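Local coordinates for protein 4-methyl-5(B-hydroxyethyl)-thiazole monophosphate biosynthesis enzyme (Vibrio cholerae O1 biovar El Tor, PDB 3OT1) that is of unknown function but belongs to the DJ-1/PfpI family and may take part in making the thiazole monophosphate precursor of thiamine, at residues V125-T130 and Q155-S160; P114-A119 and P133-H138. One frame throughout, in Å; residues are numbered along the deposited sequence.

Interaction 1 of 2, residues V125-T130 and Q155-S160; sequences VGARMT and QHLLTS
Gln155 and Val125 close one end of this contact, Thr159 and Thr130 the other. The amide of Gln155 gives NE2 to Val125 O at 3.0 Å. The bond is nearly straight, with an N-H...O angle of 165°. Val125 O lies close to the amide plane of Gln155, while NE2 stands above the carbonyl plane of Val125. The Gln155 chain is extended beyond CG (chi2 -175°), with CD anti to CA, and the amide ends next to Val125 O. Gly126 O is taken by Arg143 NH2.

At the other end Thr130 N donates to Thr159 OG1 at 2.9 Å. Chi1 of Thr159 (55°) sets OG1 between its own backbone N and carbonyl carbon. The same OG1 is bound to water 1, 2.8 Å away. This water is hydrogen-bonded to Arg128 O, also at 2.8 Å, and so bridges the loop and the strand. Thr130 OG1 turns elsewhere, to Ser145 O, and Ser160 OG binds Arg148 O. Thr130 CG2 rests 3.5 Å from Ser160 CA.

Between the ends, apolar side chains pack next to the water bridge. Leu157 CD2 touches Ala127 CB at 3.8 Å and the methyl CE of selenomethionine Met129 at 3.9 Å. The Met129 and Leu157 side chains cross obliquely.

The loop thus lies over the face of strand 157-160 that carries Leu157 and Thr159. Phe118 and Pro114 of helix 113-119 pack on those same side chains. Two direct hydrogen bonds, one water bridge and the Leu157 packing join the segments, with no backbone-to-backbone bond between them.

Interaction 2 of 2, residues P114-A119 and P133-H138; sequences PALVFA and PNFFDH
Ala115 meets both Phe135 and His138 with its one methyl group. Its CB lies 3.6 Å from Phe135 CB and 3.7 Å from His138 CB, so the helix comes close to the 3-10 segment here. Leu116 follows. Its CG is anti to the carbonyl carbon (chi1 -61°), and its CD2 branch reaches both rings. CD2 is 3.8 Å from His138 NE2 and 4.0 Å from Phe135 CE1. One turn on, Ala119 CB packs against His138 O at 3.5 Å. Ala119 N bonds to Pro114 O, which marks a wider pi-type turn.

The two rings also meet each other. Phe135 CD1 lies over one face of His138, offset toward the rim, while His138 NE2 is at the edge of the Phe135 ring. Asp137 OD2 accepts from His138 ND1 at 2.9 Å. It lies in the imidazole plane, which should limit rotation of the ring.

No hydrogen bond crosses the contact; it is van der Waals packing. Helix 113-119 directly follows strand 106-110, a turn that usually carries the nucleophile elbow in DJ-1/PfpI proteins. Leu116 packs on helix 81-88, which Phe135 of the 3-10 segment also touches. Val117 packs on helix 91-102, and Pro114 and Phe118 lie against strand 106-110.

How the interactions relate
Interactions 1 and 2 have centres 12 Å apart and touch directly. Their segments alternate along the chain, so the long connection after helix 113-119 contributes to both. It first runs over the face of strand 157-160, then returns to the helix as 133-138. Pro114 is one joint: its CB lies 3.4 Å from Thr130 O, and its CG 3.8 Å from Thr159 CG2. Phe118 is another, with CE2 3.7 Å from Leu157 CD1. Phe136 CE1 approaches Thr130 OG1 at 3.8 Å. The two contacts thus pack the helix, the strand and the connection together within the DJ-1/PfpI fold. Through Pro114, near the helix start, both are probably close to the family's nucleophile elbow.

Interaction 1 of 2, residues V125-T130 and Q155-S160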
loop_
_atom_site.group_PDB
_atom_site.type_symbol
_atom_site.label_atom_id
_atom_site.label_comp_id
_atom_site.label_asym_id
_atom_site.label_seq_id
_atom_site.Cartn_x
_atom_site.Cartn_y
_atom_site.Cartn_z
ATOM N N VAL A 125 5.207 24.133 14.647
ATOM C CA VAL A 125 4.332 25.179 15.131
ATOM C C VAL A 125 4.254 26.290 14.085
ATOM O O VAL A 125 5.268 26.716 13.524
ATOM C CB VAL A 125 4.820 25.750 16.477
ATOM C CG1 VAL A 125 3.912 26.891 16.944
ATOM C CG2 VAL A 125 4.841 24.670 17.528
ATOM N N GLY A 126 3.037 26.706 13.780
ATOM C CA GLY A 126 2.833 27.718 12.766
ATOM C C GLY A 126 2.717 27.218 11.336
ATOM O O GLY A 126 2.365 27.990 10.462
ATOM N N ALA A 127 2.950 25.932 11.088
ATOM C CA ALA A 127 2.878 25.398 9.723
ATOM C C ALA A 127 1.457 25.059 9.327
ATOM O O ALA A 127 0.675 24.587 10.156
ATOM C CB ALA A 127 3.729 24.147 9.587
ATOM N N ARG A 128 1.133 25.276 8.062
ATOM C CA ARG A 128 -0.071 24.701 7.474
ATOM C C ARG A 128 0.142 23.203 7.323
ATOM O O ARG A 128 1.219 22.765 6.889
ATOM C CB ARG A 128 -0.367 25.314 6.107
ATOM C CG ARG A 128 -0.697 26.779 6.146
ATOM C CD ARG A 128 -1.410 27.260 4.913
ATOM N NE ARG A 128 -2.616 26.474 4.624
ATOM C CZ ARG A 128 -3.802 26.592 5.237
ATOM N NH1 ARG A 128 -4.814 25.815 4.849
ATOM N NH2 ARG A 128 -3.999 27.480 6.216
HETATM N N MSE A 129 -0.879 22.420 7.676
HETATM C CA MSE A 129 -0.812 20.978 7.547
HETATM C C MSE A 129 -2.180 20.378 7.460
HETATM O O MSE A 129 -3.164 20.942 7.934
HETATM C CB MSE A 129 -0.035 20.347 8.702
HETATM C CG MSE A 129 -0.658 20.575 10.071
HETATM SE SE MSE A 129 0.408 19.868 11.520
HETATM C CE MSE A 129 1.840 21.135 11.513
ATOM N N THR A 130 -2.201 19.184 6.868
ATOM C CA THR A 130 -3.374 18.330 6.894
ATOM C C THR A 130 -3.050 17.079 7.707
ATOM O O THR A 130 -1.934 16.899 8.215
ATOM C CB THR A 130 -3.878 17.977 5.479
ATOM O OG1 THR A 130 -5.207 17.475 5.557
ATOM C CG2 THR A 130 -3.023 16.969 4.755
ATOM N N GLN A 155 8.557 25.694 6.166
ATOM C CA GLN A 155 9.148 24.774 7.124
ATOM C C GLN A 155 9.442 23.408 6.488
ATOM O O GLN A 155 9.614 22.415 7.189
ATOM C CB GLN A 155 8.255 24.623 8.360
ATOM C CG GLN A 155 8.157 25.903 9.182
ATOM C CD GLN A 155 7.374 25.690 10.452
ATOM O OE1 GLN A 155 7.559 24.695 11.140
ATOM N NE2 GLN A 155 6.506 26.639 10.785
ATOM N N HIS A 156 9.544 23.364 5.152
ATOM C CA HIS A 156 9.880 22.141 4.413
ATOM C C HIS A 156 9.046 20.964 4.907
ATOM O O HIS A 156 9.601 19.933 5.309
ATOM C CB HIS A 156 11.368 21.805 4.567
ATOM C CG HIS A 156 12.277 22.940 4.249
ATOM N ND1 HIS A 156 12.923 23.672 5.219
ATOM C CD2 HIS A 156 12.617 23.492 3.064
ATOM C CE1 HIS A 156 13.642 24.621 4.639
ATOM N NE2 HIS A 156 13.473 24.533 3.332
ATOM N N LEU A 157 7.725 21.130 4.918
ATOM C CA LEU A 157 6.826 20.151 5.529
ATOM C C LEU A 157 5.768 19.670 4.541
ATOM O O LEU A 157 5.038 20.455 3.944
ATOM C CB LEU A 157 6.119 20.773 6.746
ATOM C CG LEU A 157 5.137 19.843 7.450
ATOM C CD1 LEU A 157 5.866 18.694 8.133
ATOM C CD2 LEU A 157 4.245 20.613 8.426
ATOM N N LEU A 158 5.671 18.354 4.377
ATOM C CA LEU A 158 4.665 17.756 3.509
ATOM C C LEU A 158 3.752 16.895 4.372
ATOM O O LEU A 158 4.251 16.020 5.092
ATOM C CB LEU A 158 5.339 16.879 2.459
ATOM C CG LEU A 158 4.398 16.250 1.419
ATOM C CD1 LEU A 158 3.823 17.338 0.482
ATOM C CD2 LEU A 158 5.135 15.161 0.639
ATOM N N THR A 159 2.447 17.120 4.305
ATOM C CA THR A 159 1.529 16.280 5.026
ATOM C C THR A 159 0.419 15.755 4.121
ATOM O O THR A 159 0.157 16.280 3.044
ATOM C CB THR A 159 0.932 17.007 6.254
ATOM O OG1 THR A 159 0.323 18.230 5.837
ATOM C CG2 THR A 159 1.984 17.231 7.309
ATOM N N SER A 160 -0.217 14.672 4.573
ATOM C CA SER A 160 -1.271 14.059 3.795
ATOM C C SER A 160 -2.219 13.301 4.726
ATOM O O SER A 160 -1.976 13.194 5.913
ATOM C CB SER A 160 -0.663 13.176 2.713
ATOM O OG SER A 160 -1.583 12.689 1.763
HETATM O O HOH W 1 2.045 20.405 5.545
#

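Interaction 2 of 2, residues P114-A119 and P133-H138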
loop_
_atom_site.group_PDB
_atom_site.type_symbol
_atom_site.label_atom_id
_atom_site.label_comp_id
_atom_site.label_asym_id
_atom_site.label_seq_id
_atom_site.Cartn_x
_atom_site.Cartn_y
_atom_site.Cartn_z
ATOM N N PRO A 114 0.505 13.831 11.848
ATOM C CA PRO A 114 0.584 15.300 12.059
ATOM C C PRO A 114 -0.230 15.732 13.284
ATOM O O PRO A 114 0.147 16.705 13.941
ATOM C CB PRO A 114 0.024 15.876 10.754
ATOM C CG PRO A 114 0.353 14.803 9.714
ATOM C CD PRO A 114 0.104 13.511 10.477
ATOM N N ALA A 115 -1.339 15.056 13.573
ATOM C CA ALA A 115 -2.174 15.370 14.745
ATOM C C ALA A 115 -1.554 14.870 16.048
ATOM O O ALA A 115 -1.361 15.641 16.997
ATOM C CB ALA A 115 -3.564 14.792 14.551
ATOM N N LEU A 116 -1.262 13.573 16.116
ATOM C CA LEU A 116 -0.844 12.950 17.361
ATOM C C LEU A 116 0.624 13.141 17.694
ATOM O O LEU A 116 1.004 12.974 18.865
ATOM C CB LEU A 116 -1.203 11.468 17.379
ATOM C CG LEU A 116 -2.694 11.160 17.278
ATOM C CD1 LEU A 116 -2.925 9.651 17.395
ATOM C CD2 LEU A 116 -3.505 11.926 18.320
ATOM N N VAL A 117 1.440 13.514 16.697
ATOM C CA VAL A 117 2.845 13.816 16.928
ATOM C C VAL A 117 3.089 15.334 16.849
ATOM O O VAL A 117 3.476 15.939 17.851
ATOM C CB VAL A 117 3.789 13.044 15.997
ATOM C CG1 VAL A 117 5.245 13.384 16.371
ATOM C CG2 VAL A 117 3.507 11.540 16.087
ATOM N N PHE A 118 2.868 15.949 15.696
ATOM C CA PHE A 118 3.284 17.346 15.552
ATOM C C PHE A 118 2.472 18.291 16.448
ATOM O O PHE A 118 3.039 19.090 17.200
ATOM C CB PHE A 118 3.187 17.844 14.113
ATOM C CG PHE A 118 3.995 17.071 13.092
ATOM C CD1 PHE A 118 5.080 16.263 13.430
ATOM C CD2 PHE A 118 3.653 17.198 11.746
ATOM C CE1 PHE A 118 5.776 15.589 12.435
ATOM C CE2 PHE A 118 4.361 16.545 10.783
ATOM C CZ PHE A 118 5.409 15.748 11.111
ATOM N N ALA A 119 1.147 18.202 16.361
ATOM C CA ALA A 119 0.293 19.098 17.120
ATOM C C ALA A 119 0.491 18.853 18.620
ATOM O O ALA A 119 0.611 19.819 19.374
ATOM C CB ALA A 119 -1.141 18.979 16.683
ATOM N N PRO A 133 -8.828 12.977 8.382
ATOM C CA PRO A 133 -10.016 13.753 8.727
ATOM C C PRO A 133 -10.548 13.491 10.119
ATOM O O PRO A 133 -11.127 14.389 10.728
ATOM C CB PRO A 133 -11.017 13.331 7.653
ATOM C CG PRO A 133 -10.186 13.048 6.484
ATOM C CD PRO A 133 -8.962 12.380 7.041
ATOM N N ASN A 134 -10.379 12.271 10.628
ATOM C CA ASN A 134 -10.891 11.963 11.955
ATOM C C ASN A 134 -10.082 12.649 13.055
ATOM O O ASN A 134 -10.486 12.622 14.227
ATOM C CB ASN A 134 -11.049 10.436 12.176
ATOM C CG ASN A 134 -12.192 9.838 11.366
ATOM O OD1 ASN A 134 -13.093 10.534 10.886
ATOM N ND2 ASN A 134 -12.121 8.530 11.153
ATOM N N PHE A 135 -8.991 13.341 12.666
ATOM C CA PHE A 135 -8.149 14.094 13.578
ATOM C C PHE A 135 -8.008 15.583 13.210
ATOM O O PHE A 135 -7.199 16.290 13.809
ATOM C CB PHE A 135 -6.760 13.423 13.705
ATOM C CG PHE A 135 -6.810 12.103 14.406
ATOM C CD1 PHE A 135 -6.813 12.042 15.778
ATOM C CD2 PHE A 135 -6.925 10.926 13.694
ATOM C CE1 PHE A 135 -6.896 10.831 16.434
ATOM C CE2 PHE A 135 -7.009 9.701 14.348
ATOM C CZ PHE A 135 -6.997 9.651 15.714
ATOM N N PHE A 136 -8.819 16.065 12.267
ATOM C CA PHE A 136 -8.746 17.480 11.871
ATOM C C PHE A 136 -8.861 18.421 13.068
ATOM O O PHE A 136 -8.265 19.498 13.086
ATOM C CB PHE A 136 -9.874 17.831 10.898
ATOM C CG PHE A 136 -9.663 17.408 9.457
ATOM C CD1 PHE A 136 -8.431 17.081 8.907
ATOM C CD2 PHE A 136 -10.767 17.458 8.611
ATOM C CE1 PHE A 136 -8.362 16.748 7.551
ATOM C CE2 PHE A 136 -10.680 17.131 7.287
ATOM C CZ PHE A 136 -9.479 16.805 6.752
ATOM N N ASP A 137 -9.644 18.009 14.058
ATOM C CA ASP A 137 -9.881 18.851 15.220
ATOM C C ASP A 137 -8.647 19.073 16.108
ATOM O O ASP A 137 -8.667 19.919 16.999
ATOM C CB ASP A 137 -11.093 18.345 16.027
ATOM C CG ASP A 137 -10.862 16.994 16.707
ATOM O OD1 ASP A 137 -11.679 16.680 17.604
ATOM O OD2 ASP A 137 -9.909 16.251 16.389
ATOM N N HIS A 138 -7.573 18.330 15.851
ATOM C CA HIS A 138 -6.317 18.519 16.564
ATOM C C HIS A 138 -5.449 19.652 16.001
ATOM O O HIS A 138 -4.483 20.060 16.624
ATOM C CB HIS A 138 -5.486 17.243 16.485
ATOM C CG HIS A 138 -5.963 16.143 17.376
ATOM N ND1 HIS A 138 -7.267 15.695 17.399
ATOM C CD2 HIS A 138 -5.287 15.375 18.260
ATOM C CE1 HIS A 138 -7.378 14.715 18.279
ATOM N NE2 HIS A 138 -6.191 14.503 18.816
#